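Local coordinates for probable fumarate reductase Ifc3 (Shewanella frigidimarina, PDB 1QO8), which reduces fumarate to succinate, essentially in that one direction, using one FAD and four covalently bound c-type hemes in each subunit, at residues 186-191 with 202-207; 388-393 with 402-407; 411-416 with 491-496; 509-514 with 553-558. One frame throughout, in Å; residues are numbered along the deposited sequence.

Interaction 1: residues 186-191 with 202-207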
loop_
_atom_site.group_PDB
_atom_site.type_symbol
_atom_site.label_atom_id
_atom_site.label_comp_id
_atom_site.label_asym_id
_atom_site.label_seq_id
_atom_site.Cartn_x
_atom_site.Cartn_y
_atom_site.Cartn_z
ATOM N N TRP A 186 1.795 -27.646 -14.841
ATOM C CA TRP A 186 1.085 -27.945 -13.604
ATOM C C TRP A 186 1.587 -27.089 -12.446
ATOM O O TRP A 186 0.810 -26.555 -11.642
ATOM C CB TRP A 186 1.217 -29.439 -13.344
ATOM C CG TRP A 186 0.452 -30.273 -14.354
ATOM C CD1 TRP A 186 -0.356 -29.858 -15.372
ATOM C CD2 TRP A 186 0.398 -31.706 -14.385
ATOM N NE1 TRP A 186 -0.875 -30.906 -16.058
ATOM C CE2 TRP A 186 -0.435 -32.065 -15.463
ATOM C CE3 TRP A 186 1.018 -32.714 -13.638
ATOM C CZ2 TRP A 186 -0.678 -33.411 -15.802
ATOM C CZ3 TRP A 186 0.765 -34.038 -13.969
ATOM C CH2 TRP A 186 -0.074 -34.372 -15.045
ATOM N N PHE A 187 2.906 -27.010 -12.340
ATOM C CA PHE A 187 3.543 -26.115 -11.338
ATOM C C PHE A 187 3.028 -24.684 -11.523
ATOM O O PHE A 187 2.649 -23.970 -10.591
ATOM C CB PHE A 187 5.075 -26.178 -11.519
ATOM C CG PHE A 187 5.903 -25.440 -10.501
ATOM C CD1 PHE A 187 5.770 -24.079 -10.293
ATOM C CD2 PHE A 187 6.807 -26.109 -9.701
ATOM C CE1 PHE A 187 6.521 -23.399 -9.340
ATOM C CE2 PHE A 187 7.568 -25.443 -8.739
ATOM C CZ PHE A 187 7.415 -24.084 -8.534
ATOM N N ILE A 188 3.086 -24.207 -12.776
ATOM C CA ILE A 188 2.616 -22.865 -13.115
ATOM C C ILE A 188 1.182 -22.632 -12.773
ATOM O O ILE A 188 0.927 -21.743 -11.937
ATOM C CB ILE A 188 2.948 -22.505 -14.569
ATOM C CG1 ILE A 188 4.476 -22.414 -14.685
ATOM C CG2 ILE A 188 2.336 -21.200 -15.066
ATOM C CD1 ILE A 188 4.913 -22.515 -16.149
ATOM N N GLU A 189 0.252 -23.484 -13.224
ATOM C CA GLU A 189 -1.150 -23.346 -12.889
ATOM C C GLU A 189 -1.441 -23.437 -11.399
ATOM O O GLU A 189 -2.333 -22.787 -10.827
ATOM C CB GLU A 189 -1.906 -24.508 -13.562
ATOM C CG GLU A 189 -1.933 -24.553 -15.065
ATOM C CD GLU A 189 -2.609 -25.795 -15.631
ATOM O OE1 GLU A 189 -3.333 -26.574 -14.950
ATOM O OE2 GLU A 189 -2.408 -25.990 -16.854
ATOM N N ASP A 190 -0.782 -24.417 -10.719
ATOM C CA ASP A 190 -0.986 -24.561 -9.287
ATOM C C ASP A 190 -0.649 -23.273 -8.556
ATOM O O ASP A 190 -1.325 -22.847 -7.607
ATOM C CB ASP A 190 -0.087 -25.707 -8.747
ATOM C CG ASP A 190 -0.542 -27.133 -9.062
ATOM O OD1 ASP A 190 -1.543 -27.378 -9.755
ATOM O OD2 ASP A 190 0.124 -28.119 -8.639
ATOM N N ALA A 191 0.497 -22.670 -8.910
ATOM C CA ALA A 191 0.876 -21.398 -8.294
ATOM C C ALA A 191 -0.158 -20.307 -8.605
ATOM O O ALA A 191 -0.535 -19.466 -7.764
ATOM C CB ALA A 191 2.288 -20.975 -8.781
ATOM N N LYS A 202 4.850 -14.245 -15.737
ATOM C CA LYS A 202 6.206 -14.380 -16.209
ATOM C C LYS A 202 7.171 -14.787 -15.094
ATOM O O LYS A 202 8.124 -15.539 -15.341
ATOM C CB LYS A 202 6.685 -13.074 -16.873
ATOM C CG LYS A 202 5.661 -12.488 -17.808
ATOM C CD LYS A 202 5.763 -10.997 -18.038
ATOM C CE LYS A 202 6.132 -10.130 -16.846
ATOM N NZ LYS A 202 5.284 -8.888 -16.843
ATOM N N LEU A 203 6.899 -14.262 -13.887
ATOM C CA LEU A 203 7.835 -14.624 -12.795
ATOM C C LEU A 203 7.574 -16.085 -12.436
ATOM O O LEU A 203 8.514 -16.861 -12.232
ATOM C CB LEU A 203 7.628 -13.627 -11.662
ATOM C CG LEU A 203 7.913 -12.153 -11.906
ATOM C CD1 LEU A 203 7.702 -11.387 -10.597
ATOM C CD2 LEU A 203 9.340 -11.938 -12.426
ATOM N N VAL A 204 6.298 -16.479 -12.436
ATOM C CA VAL A 204 5.878 -17.834 -12.124
ATOM C C VAL A 204 6.473 -18.859 -13.072
ATOM O O VAL A 204 6.863 -19.946 -12.609
ATOM C CB VAL A 204 4.347 -17.992 -12.034
ATOM C CG1 VAL A 204 3.889 -19.376 -11.647
ATOM C CG2 VAL A 204 3.887 -17.015 -10.935
ATOM N N THR A 205 6.451 -18.545 -14.376
ATOM C CA THR A 205 7.053 -19.398 -15.391
ATOM C C THR A 205 8.536 -19.634 -15.195
ATOM O O THR A 205 8.996 -20.779 -15.236
ATOM C CB THR A 205 6.757 -18.769 -16.808
ATOM O OG1 THR A 205 5.318 -18.758 -16.924
ATOM C CG2 THR A 205 7.353 -19.582 -17.929
ATOM N N ILE A 206 9.332 -18.617 -14.962
ATOM C CA ILE A 206 10.735 -18.739 -14.576
ATOM C C ILE A 206 10.949 -19.528 -13.291
ATOM O O ILE A 206 11.864 -20.378 -13.226
ATOM C CB ILE A 206 11.355 -17.347 -14.407
ATOM C CG1 ILE A 206 11.403 -16.756 -15.848
ATOM C CG2 ILE A 206 12.714 -17.350 -13.745
ATOM C CD1 ILE A 206 12.044 -15.409 -15.958
ATOM N N LEU A 207 10.105 -19.235 -12.301
ATOM C CA LEU A 207 10.122 -20.015 -11.075
ATOM C C LEU A 207 9.999 -21.511 -11.418
ATOM O O LEU A 207 10.902 -22.258 -11.055
ATOM C CB LEU A 207 9.022 -19.629 -10.071
ATOM C CG LEU A 207 9.134 -20.390 -8.754
ATOM C CD1 LEU A 207 10.455 -20.032 -8.099
ATOM C CD2 LEU A 207 7.960 -20.081 -7.798
#
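Helices 184-194 and 201-220, consecutive in the chain, pack here as a helical hairpin, their short segments running at 138° to each other with axes 9.1 Å apart. Ile188 faces Thr205 at the nearest backbone approach. From its CB the Ile188 side chain divides: CG2, anti to the backbone N, comes within 4.2 Å of Val204 CG1, while CG1, anti to the carbonyl carbon (chi1 -66°), passes alongside the backbone of the opposite helix at Val204 O and Thr205 CA. An extended chi2 carries CD1 on to its tip contact, 3.9 Å from Thr205 CA and equally near Thr205 OG1. That hydroxyl is hydrogen-bonded to Ile201 O on its own helix, so the methyl meets an oxygen already engaged. Val204 CG1 fits between Ile188 and Ala191, 3.7 Å from Ala191 CB. On the more buried side, Phe187, its CG anti to the backbone N, offers the ring edge at CE1 to Leu207 CD2 at 3.9 Å, the methyl lying near the ring plane. Phe187 also touches Asn543 of helix 543-563. With methyls and a ring edge at van der Waals distance and no polar bond between the segments, cohesion here rests on apolar burial and shape.

Interaction 2: residues 388-393 with 402-407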
loop_
_atom_site.group_PDB
_atom_site.type_symbol
_atom_site.label_atom_id
_atom_site.label_comp_id
_atom_site.label_asym_id
_atom_site.label_seq_id
_atom_site.Cartn_x
_atom_site.Cartn_y
_atom_site.Cartn_z
ATOM N N ASN A 388 -13.861 -21.511 27.316
ATOM C CA ASN A 388 -15.009 -21.802 26.512
ATOM C C ASN A 388 -14.656 -22.008 25.048
ATOM O O ASN A 388 -13.852 -21.255 24.492
ATOM C CB ASN A 388 -16.044 -20.614 26.575
ATOM C CG ASN A 388 -16.489 -20.443 28.021
ATOM O OD1 ASN A 388 -16.853 -21.450 28.652
ATOM N ND2 ASN A 388 -16.423 -19.325 28.711
ATOM N N ARG A 389 -15.259 -22.976 24.375
ATOM C CA ARG A 389 -15.090 -23.196 22.952
ATOM C C ARG A 389 -15.791 -22.028 22.277
ATOM O O ARG A 389 -16.584 -21.465 23.008
ATOM C CB ARG A 389 -15.723 -24.571 22.534
ATOM C CG ARG A 389 -14.870 -25.769 23.024
ATOM C CD ARG A 389 -15.664 -27.100 22.728
ATOM N NE ARG A 389 -15.556 -27.331 21.314
ATOM C CZ ARG A 389 -16.563 -27.646 20.490
ATOM N NH1 ARG A 389 -17.742 -27.870 21.117
ATOM N NH2 ARG A 389 -16.344 -27.911 19.215
ATOM N N PHE A 390 -15.537 -21.683 21.028
ATOM C CA PHE A 390 -16.121 -20.458 20.497
ATOM C C PHE A 390 -16.281 -20.750 19.015
ATOM O O PHE A 390 -16.851 -20.016 18.293
ATOM C CB PHE A 390 -15.276 -19.175 20.607
ATOM C CG PHE A 390 -13.789 -19.403 20.369
ATOM C CD1 PHE A 390 -12.988 -19.850 21.370
ATOM C CD2 PHE A 390 -13.202 -19.140 19.140
ATOM C CE1 PHE A 390 -11.626 -20.080 21.125
ATOM C CE2 PHE A 390 -11.858 -19.404 18.833
ATOM C CZ PHE A 390 -11.074 -19.831 19.882
ATOM N N ILE A 391 -15.959 -21.940 18.539
ATOM C CA ILE A 391 -16.035 -22.224 17.106
ATOM C C ILE A 391 -15.638 -23.701 16.944
ATOM O O ILE A 391 -15.054 -24.271 17.867
ATOM C CB ILE A 391 -15.208 -21.310 16.199
ATOM C CG1 ILE A 391 -15.688 -21.568 14.766
ATOM C CG2 ILE A 391 -13.689 -21.445 16.286
ATOM C CD1 ILE A 391 -15.403 -20.439 13.771
ATOM N N SER A 392 -16.119 -24.319 15.874
ATOM C CA SER A 392 -15.624 -25.650 15.597
ATOM C C SER A 392 -14.103 -25.656 15.327
ATOM O O SER A 392 -13.674 -24.873 14.478
ATOM C CB SER A 392 -16.306 -26.207 14.371
ATOM O OG SER A 392 -15.720 -27.440 13.926
ATOM N N GLU A 393 -13.437 -26.679 15.855
ATOM C CA GLU A 393 -11.960 -26.730 15.673
ATOM C C GLU A 393 -11.635 -27.168 14.277
ATOM O O GLU A 393 -10.494 -27.063 13.816
ATOM C CB GLU A 393 -11.391 -27.624 16.716
ATOM C CG GLU A 393 -11.483 -27.074 18.138
ATOM C CD GLU A 393 -12.827 -27.400 18.812
ATOM O OE1 GLU A 393 -13.725 -27.933 18.108
ATOM O OE2 GLU A 393 -12.921 -27.137 20.028
ATOM N N ASP A 402 -10.001 -15.420 12.412
ATOM C CA ASP A 402 -10.931 -14.333 12.735
ATOM C C ASP A 402 -11.657 -14.674 14.013
ATOM O O ASP A 402 -11.692 -13.741 14.835
ATOM C CB ASP A 402 -11.939 -14.041 11.593
ATOM C CG ASP A 402 -12.846 -12.872 12.018
ATOM O OD1 ASP A 402 -12.353 -11.726 12.127
ATOM O OD2 ASP A 402 -14.040 -13.084 12.324
ATOM N N ALA A 403 -12.088 -15.911 14.321
ATOM C CA ALA A 403 -12.731 -16.075 15.641
ATOM C C ALA A 403 -11.756 -15.996 16.810
ATOM O O ALA A 403 -12.101 -15.532 17.887
ATOM C CB ALA A 403 -13.475 -17.417 15.710
ATOM N N ILE A 404 -10.519 -16.490 16.690
ATOM C CA ILE A 404 -9.539 -16.247 17.750
ATOM C C ILE A 404 -9.393 -14.726 18.004
ATOM O O ILE A 404 -9.456 -14.341 19.169
ATOM C CB ILE A 404 -8.180 -16.917 17.467
ATOM C CG1 ILE A 404 -8.266 -18.476 17.350
ATOM C CG2 ILE A 404 -7.304 -16.511 18.629
ATOM C CD1 ILE A 404 -7.081 -19.128 16.695
ATOM N N LEU A 405 -9.219 -13.864 17.014
ATOM C CA LEU A 405 -9.031 -12.429 17.181
ATOM C C LEU A 405 -10.219 -11.766 17.867
ATOM O O LEU A 405 -9.969 -10.746 18.531
ATOM C CB LEU A 405 -8.726 -11.698 15.834
ATOM C CG LEU A 405 -7.396 -12.277 15.251
ATOM C CD1 LEU A 405 -7.119 -11.872 13.810
ATOM C CD2 LEU A 405 -6.224 -11.774 16.099
ATOM N N LYS A 406 -11.421 -12.346 17.792
ATOM C CA LYS A 406 -12.591 -11.846 18.491
ATOM C C LYS A 406 -12.650 -12.304 19.958
ATOM O O LYS A 406 -13.519 -11.784 20.655
ATOM C CB LYS A 406 -13.906 -12.324 17.896
ATOM C CG LYS A 406 -14.089 -12.028 16.419
ATOM C CD LYS A 406 -15.492 -12.468 15.967
ATOM C CE LYS A 406 -16.364 -11.277 15.738
ATOM N NZ LYS A 406 -16.721 -10.956 14.329
ATOM N N GLN A 407 -11.772 -13.217 20.385
ATOM C CA GLN A 407 -11.855 -13.628 21.797
ATOM C C GLN A 407 -11.080 -12.637 22.679
ATOM O O GLN A 407 -10.143 -12.019 22.182
ATOM C CB GLN A 407 -11.264 -15.043 22.029
ATOM C CG GLN A 407 -11.883 -16.100 21.097
ATOM C CD GLN A 407 -13.403 -16.125 21.264
ATOM O OE1 GLN A 407 -13.901 -16.336 22.355
ATOM N NE2 GLN A 407 -14.141 -15.876 20.197
#
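In the flavoprotein part of the chain, a loop-helix-loop unit leads from strand 381-383 through helix 397-405 to strand 412-417; Phe390, in the first loop, packs on Ala403 and Ile404 of the helix and on Gln407 in the chain that follows it. The Phe390 ring and the Gln407 amide are stacked with their planes only 12° apart. Gln407 CG stands almost exactly over the ring centre, 3.7 Å from the centroid and 4° off the normal, a CH-pi contact, and the amide carries on past the CG end of the ring, with Gln407 CD 3.4 Å from Phe390 CG. At the ring edge Ala403 CB approaches CD2 to 3.8 Å, and Ile404 CG1 meets CE2 and CZ. Ile391 adds its CG2 and CD1 to the same Ala403 methyl.

Phe390 CG sits in the crowded position between the backbone N and the carbonyl carbon (chi1 38°), which turns the ring to the helix. An alanine in place of Phe390 removes the ring carbons that Ala403 CB packs against and would probably leave the Gln407 amide without its stacking surface. The amide is held at both ends, NE2 by Ala403 O and OE1 by Asn384 ND2, and the bend at chi2 folds it back over the ring. Behind Phe390, Arg389 fixes the loop side-on to Glu393: NE gives to OE2 and NH2 to OE1, both on syn lone pairs and nearly straight, while NH1 pairs with Asp472. Gln407 NE2 reaches Ala403 O at 3.1 Å from above the carbonyl plane.

Interaction 3: residues 411-416 with 491-496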
loop_
_atom_site.group_PDB
_atom_site.type_symbol
_atom_site.label_atom_id
_atom_site.label_comp_id
_atom_site.label_asym_id
_atom_site.label_seq_id
_atom_site.Cartn_x
_atom_site.Cartn_y
_atom_site.Cartn_z
ATOM N N PHE A 411 -6.280 -14.437 21.828
ATOM C CA PHE A 411 -5.581 -15.717 21.691
ATOM C C PHE A 411 -6.519 -16.868 22.091
ATOM O O PHE A 411 -7.589 -16.617 22.615
ATOM C CB PHE A 411 -4.329 -15.721 22.565
ATOM C CG PHE A 411 -4.625 -15.819 24.031
ATOM C CD1 PHE A 411 -4.881 -14.678 24.754
ATOM C CD2 PHE A 411 -4.654 -17.038 24.687
ATOM C CE1 PHE A 411 -5.122 -14.689 26.125
ATOM C CE2 PHE A 411 -4.978 -17.094 26.034
ATOM C CZ PHE A 411 -5.196 -15.931 26.776
ATOM N N ALA A 412 -6.035 -18.090 21.912
ATOM C CA ALA A 412 -6.902 -19.218 22.397
ATOM C C ALA A 412 -5.951 -20.225 22.990
ATOM O O ALA A 412 -4.692 -20.072 22.941
ATOM C CB ALA A 412 -7.712 -19.725 21.195
ATOM N N TRP A 413 -6.492 -21.257 23.575
ATOM C CA TRP A 413 -5.732 -22.421 24.027
ATOM C C TRP A 413 -6.068 -23.672 23.224
ATOM O O TRP A 413 -7.250 -24.041 23.047
ATOM C CB TRP A 413 -6.144 -22.621 25.484
ATOM C CG TRP A 413 -5.677 -21.606 26.474
ATOM C CD1 TRP A 413 -6.426 -20.686 27.124
ATOM C CD2 TRP A 413 -4.341 -21.495 27.020
ATOM N NE1 TRP A 413 -5.627 -19.971 27.975
ATOM C CE2 TRP A 413 -4.364 -20.464 27.957
ATOM C CE3 TRP A 413 -3.178 -22.205 26.842
ATOM C CZ2 TRP A 413 -3.230 -20.061 28.693
ATOM C CZ3 TRP A 413 -2.032 -21.847 27.548
ATOM C CH2 TRP A 413 -2.077 -20.754 28.460
ATOM N N ILE A 414 -5.079 -24.454 22.801
ATOM C CA ILE A 414 -5.439 -25.749 22.227
ATOM C C ILE A 414 -5.178 -26.850 23.268
ATOM O O ILE A 414 -4.074 -26.804 23.829
ATOM C CB ILE A 414 -4.762 -25.995 20.895
ATOM C CG1 ILE A 414 -5.444 -25.070 19.864
ATOM C CG2 ILE A 414 -4.820 -27.453 20.486
ATOM C CD1 ILE A 414 -4.746 -24.992 18.536
ATOM N N ILE A 415 -6.201 -27.668 23.504
ATOM C CA ILE A 415 -6.340 -28.494 24.737
ATOM C C ILE A 415 -6.584 -29.959 24.422
ATOM O O ILE A 415 -7.095 -30.135 23.324
ATOM C CB ILE A 415 -7.502 -27.860 25.471
ATOM C CG1 ILE A 415 -6.677 -27.039 26.463
ATOM C CG2 ILE A 415 -8.835 -28.277 26.084
ATOM C CD1 ILE A 415 -7.088 -25.631 26.295
ATOM N N PHE A 416 -5.983 -30.872 25.188
ATOM C CA PHE A 416 -6.114 -32.281 24.821
ATOM C C PHE A 416 -5.708 -33.104 26.042
ATOM O O PHE A 416 -5.207 -32.496 27.002
ATOM C CB PHE A 416 -5.416 -32.727 23.544
ATOM C CG PHE A 416 -3.972 -32.270 23.548
ATOM C CD1 PHE A 416 -2.996 -33.002 24.214
ATOM C CD2 PHE A 416 -3.652 -31.030 22.947
ATOM C CE1 PHE A 416 -1.672 -32.506 24.169
ATOM C CE2 PHE A 416 -2.328 -30.567 22.905
ATOM C CZ PHE A 416 -1.345 -31.297 23.538
ATOM N N ALA A 491 -2.259 -27.963 27.567
ATOM C CA ALA A 491 -2.679 -26.836 26.720
ATOM C C ALA A 491 -1.486 -26.087 26.084
ATOM O O ALA A 491 -0.441 -25.927 26.733
ATOM C CB ALA A 491 -3.434 -25.825 27.558
ATOM N N VAL A 492 -1.725 -25.542 24.880
ATOM C CA VAL A 492 -0.751 -24.694 24.256
ATOM C C VAL A 492 -1.414 -23.316 23.927
ATOM O O VAL A 492 -2.533 -23.339 23.384
ATOM C CB VAL A 492 -0.323 -24.935 22.820
ATOM C CG1 VAL A 492 1.144 -24.540 22.621
ATOM C CG2 VAL A 492 -0.824 -26.186 22.184
ATOM N N LYS A 493 -0.693 -22.235 24.212
ATOM C CA LYS A 493 -1.301 -20.923 23.944
ATOM C C LYS A 493 -1.058 -20.448 22.529
ATOM O O LYS A 493 0.076 -20.551 22.059
ATOM C CB LYS A 493 -0.768 -19.929 24.978
ATOM C CG LYS A 493 -1.449 -18.550 24.946
ATOM C CD LYS A 493 -0.768 -17.820 26.139
ATOM C CE LYS A 493 -1.420 -16.584 26.620
ATOM N NZ LYS A 493 -0.570 -16.009 27.773
ATOM N N VAL A 494 -2.112 -20.139 21.735
ATOM C CA VAL A 494 -1.902 -19.772 20.317
ATOM C C VAL A 494 -2.640 -18.540 19.881
ATOM O O VAL A 494 -3.507 -18.037 20.571
ATOM C CB VAL A 494 -2.342 -20.909 19.386
ATOM C CG1 VAL A 494 -1.646 -22.206 19.814
ATOM C CG2 VAL A 494 -3.885 -21.110 19.480
ATOM N N ALA A 495 -2.305 -17.964 18.745
ATOM C CA ALA A 495 -2.911 -16.821 18.127
ATOM C C ALA A 495 -2.488 -16.821 16.678
ATOM O O ALA A 495 -1.489 -17.407 16.258
ATOM C CB ALA A 495 -2.503 -15.564 18.904
ATOM N N PRO A 496 -3.372 -16.347 15.788
ATOM C CA PRO A 496 -2.956 -16.259 14.402
ATOM C C PRO A 496 -1.681 -15.392 14.324
ATOM O O PRO A 496 -1.493 -14.488 15.100
ATOM C CB PRO A 496 -4.122 -15.580 13.691
ATOM C CG PRO A 496 -5.173 -15.386 14.697
ATOM C CD PRO A 496 -4.583 -15.609 16.114
#
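Two antiparallel strands of the large mixed sheet, 412-417 and 489-505, form this contact. Ala412-Val494 and Ile414-Val492 are hydrogen-bonded pairs: Val494 N gives to Ala412 O at 2.8 Å and Ala412 N to Val494 O at 2.9 Å, and Ile414 and Val492 repeat the pattern, all in the carbonyl planes; Trp413-Lys493 and Ile415-Ala491 are non-hydrogen-bonded pairs. At these last, CA-H...O contacts join Trp413 CA to Val492 O and Ala491 CA to Ile414 O.

Lys493 carries the side-chain contact. Extended, with CG anti to the backbone N, it runs between two aromatic groups: its CB lies over the face of the six-membered ring of Trp413, 3.4 Å from CZ3, and its CE lies over one face of Phe411, 3.8 Å from the ring centroid. NZ stands beyond, 5.0 Å from that centroid and 18° off the normal, a cation-pi contact. A serine in place of Phe411 would probably deprive the lysine of this surface for its CE and its charge. Beside Trp413, Ala491 CB touches both CE3 and, at 3.6 Å, Ile415 CG1. On the face with Ala412, Ile414, Val492 and Val494 the cross-strand contacts are aliphatic, with Ile414 CD1 4.1 Å from Val494 CG2.

Strand 381-383 flanks 412-417, pairing with Trp413 and Ile415, while Tyr437 and Lys365 pair with Ala491 and Lys493; helix 397-405 covers Ala412 and Pro496 through Ile404.

Interaction 4: residues 509-514 with 553-558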
loop_
_atom_site.group_PDB
_atom_site.type_symbol
_atom_site.label_atom_id
_atom_site.label_comp_id
_atom_site.label_asym_id
_atom_site.label_seq_id
_atom_site.Cartn_x
_atom_site.Cartn_y
_atom_site.Cartn_z
ATOM N N THR A 509 11.680 -9.722 -14.939
ATOM C CA THR A 509 12.196 -11.067 -15.055
ATOM C C THR A 509 13.688 -11.143 -14.897
ATOM O O THR A 509 14.101 -12.258 -14.579
ATOM C CB THR A 509 11.774 -11.774 -16.351
ATOM O OG1 THR A 509 12.402 -11.149 -17.450
ATOM C CG2 THR A 509 10.262 -11.660 -16.450
ATOM N N THR A 510 14.458 -10.065 -15.004
ATOM C CA THR A 510 15.885 -10.190 -14.724
ATOM C C THR A 510 16.167 -9.680 -13.327
ATOM O O THR A 510 17.306 -9.468 -12.936
ATOM C CB THR A 510 16.729 -9.425 -15.771
ATOM O OG1 THR A 510 16.156 -8.129 -15.852
ATOM C CG2 THR A 510 16.699 -10.153 -17.133
ATOM N N ALA A 511 15.130 -9.448 -12.527
ATOM C CA ALA A 511 15.206 -9.105 -11.132
ATOM C C ALA A 511 15.783 -7.718 -10.932
ATOM O O ALA A 511 16.309 -7.438 -9.837
ATOM C CB ALA A 511 16.026 -10.090 -10.285
ATOM N N SER A 512 15.617 -6.835 -11.917
ATOM C CA SER A 512 15.805 -5.419 -11.656
ATOM C C SER A 512 14.606 -4.927 -10.827
ATOM O O SER A 512 13.498 -5.334 -11.224
ATOM C CB SER A 512 15.731 -4.618 -12.981
ATOM O OG SER A 512 17.005 -4.680 -13.607
ATOM N N VAL A 513 14.872 -4.068 -9.844
ATOM C CA VAL A 513 13.749 -3.330 -9.275
ATOM C C VAL A 513 13.270 -2.241 -10.240
ATOM O O VAL A 513 14.065 -1.558 -10.883
ATOM C CB VAL A 513 14.199 -2.736 -7.931
ATOM C CG1 VAL A 513 13.078 -1.939 -7.281
ATOM C CG2 VAL A 513 14.622 -3.884 -6.970
ATOM N N LEU A 514 11.955 -2.053 -10.344
ATOM C CA LEU A 514 11.357 -1.068 -11.221
ATOM C C LEU A 514 10.989 0.231 -10.502
ATOM O O LEU A 514 10.736 0.285 -9.306
ATOM C CB LEU A 514 10.079 -1.681 -11.840
ATOM C CG LEU A 514 10.297 -3.114 -12.333
ATOM C CD1 LEU A 514 9.007 -3.721 -12.858
ATOM C CD2 LEU A 514 11.418 -3.130 -13.399
ATOM N N ARG A 553 19.511 -16.245 -7.602
ATOM C CA ARG A 553 20.628 -16.542 -8.484
ATOM C C ARG A 553 20.493 -15.615 -9.723
ATOM O O ARG A 553 21.499 -15.203 -10.275
ATOM C CB ARG A 553 20.650 -17.987 -9.009
ATOM C CG ARG A 553 20.779 -19.075 -7.932
ATOM C CD ARG A 553 20.518 -20.465 -8.492
ATOM N NE ARG A 553 21.677 -20.892 -9.302
ATOM C CZ ARG A 553 21.583 -21.888 -10.190
ATOM N NH1 ARG A 553 20.460 -22.584 -10.425
ATOM N NH2 ARG A 553 22.683 -22.243 -10.843
ATOM N N ILE A 554 19.249 -15.374 -10.181
ATOM C CA ILE A 554 19.068 -14.424 -11.287
ATOM C C ILE A 554 19.490 -13.017 -10.881
ATOM O O ILE A 554 20.244 -12.376 -11.666
ATOM C CB ILE A 554 17.632 -14.473 -11.821
ATOM C CG1 ILE A 554 17.352 -15.760 -12.561
ATOM C CG2 ILE A 554 17.413 -13.312 -12.806
ATOM C CD1 ILE A 554 15.887 -16.077 -12.773
ATOM N N ALA A 555 19.182 -12.563 -9.656
ATOM C CA ALA A 555 19.528 -11.227 -9.220
ATOM C C ALA A 555 21.038 -10.996 -9.167
ATOM O O ALA A 555 21.560 -9.939 -9.483
ATOM C CB ALA A 555 19.032 -10.920 -7.791
ATOM N N GLY A 556 21.739 -11.997 -8.601
ATOM C CA GLY A 556 23.187 -11.996 -8.431
ATOM C C GLY A 556 23.889 -12.082 -9.798
ATOM O O GLY A 556 24.816 -11.311 -10.008
ATOM N N ASP A 557 23.408 -12.891 -10.699
ATOM C CA ASP A 557 23.941 -12.958 -12.069
ATOM C C ASP A 557 23.694 -11.676 -12.847
ATOM O O ASP A 557 24.683 -11.147 -13.376
ATOM C CB ASP A 557 23.368 -14.166 -12.807
ATOM C CG ASP A 557 23.959 -14.386 -14.188
ATOM O OD1 ASP A 557 25.146 -14.746 -14.324
ATOM O OD2 ASP A 557 23.229 -14.167 -15.168
ATOM N N ASN A 558 22.516 -11.079 -12.881
ATOM C CA ASN A 558 22.333 -9.768 -13.521
ATOM C C ASN A 558 23.028 -8.644 -12.789
ATOM O O ASN A 558 23.565 -7.707 -13.404
ATOM C CB ASN A 558 20.862 -9.428 -13.697
ATOM C CG ASN A 558 20.217 -10.449 -14.629
ATOM O OD1 ASN A 558 20.441 -10.341 -15.826
ATOM N ND2 ASN A 558 19.472 -11.424 -14.187
#
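Ala511, just ahead of strand 512-514, makes the close-packed part of this contact with helix 543-563. Its CB is directed at the helix and settles 3.8 Å from Ala555 CA, and small side chains on both segments let the two backbones come near, 5.2 Å between the CA atoms of Ala511 and Ala555. Positive phi at Ala511 (69°) marks the turn that brings this methyl round. Ile554 CG2, anti to the backbone N, lies 3.8 Å from Thr510 O.

Toward the partly exposed side, at Thr510 and Asn558, the contact is looser. Asn558 crosses Thr510 at about a right angle, and its ND2 is 3.2 Å from Thr510 O, but at an angle too poor for a hydrogen bond. The amide instead turns back to its own helix, ND2 giving to Ile554 O at 2.8 Å in a bent bond (134°); that oxygen also accepts from Asn558 N. The Thr510 hydroxyl is bonded to Asn508 ND2. Ala511 pairs through its backbone with Ala526 at the edge of the parallel sheet, and the side chain of Ala555 is about 7 Å from that of Ala132, which binds FAD: the contact belongs to the Rossmann-type FAD-binding fold.

The four contacts form two touching pairs, and interaction 4 lies across the chain's centre from interactions 2 and 3. Interactions 1 and 4 touch directly: Ile206 of helix 201-220 packs on Ile554 and Thr509, joining the helix pair to helix 543-563 near the FAD. Interactions 2 and 3 are joined, since Ile404 and Phe390 rest on Ala412, the centres of the two contacts about 10 Å apart, whereas those of interactions 2 and 4 lie about 44 Å apart. Burial and chemistry vary: interaction 1 is buried and apolar, interaction 3 is buried but built on strand hydrogen bonds and a lysine among aromatics, interaction 4 is partly buried around alanines, and interaction 2 is a surface contact relying on an amide-ring stack.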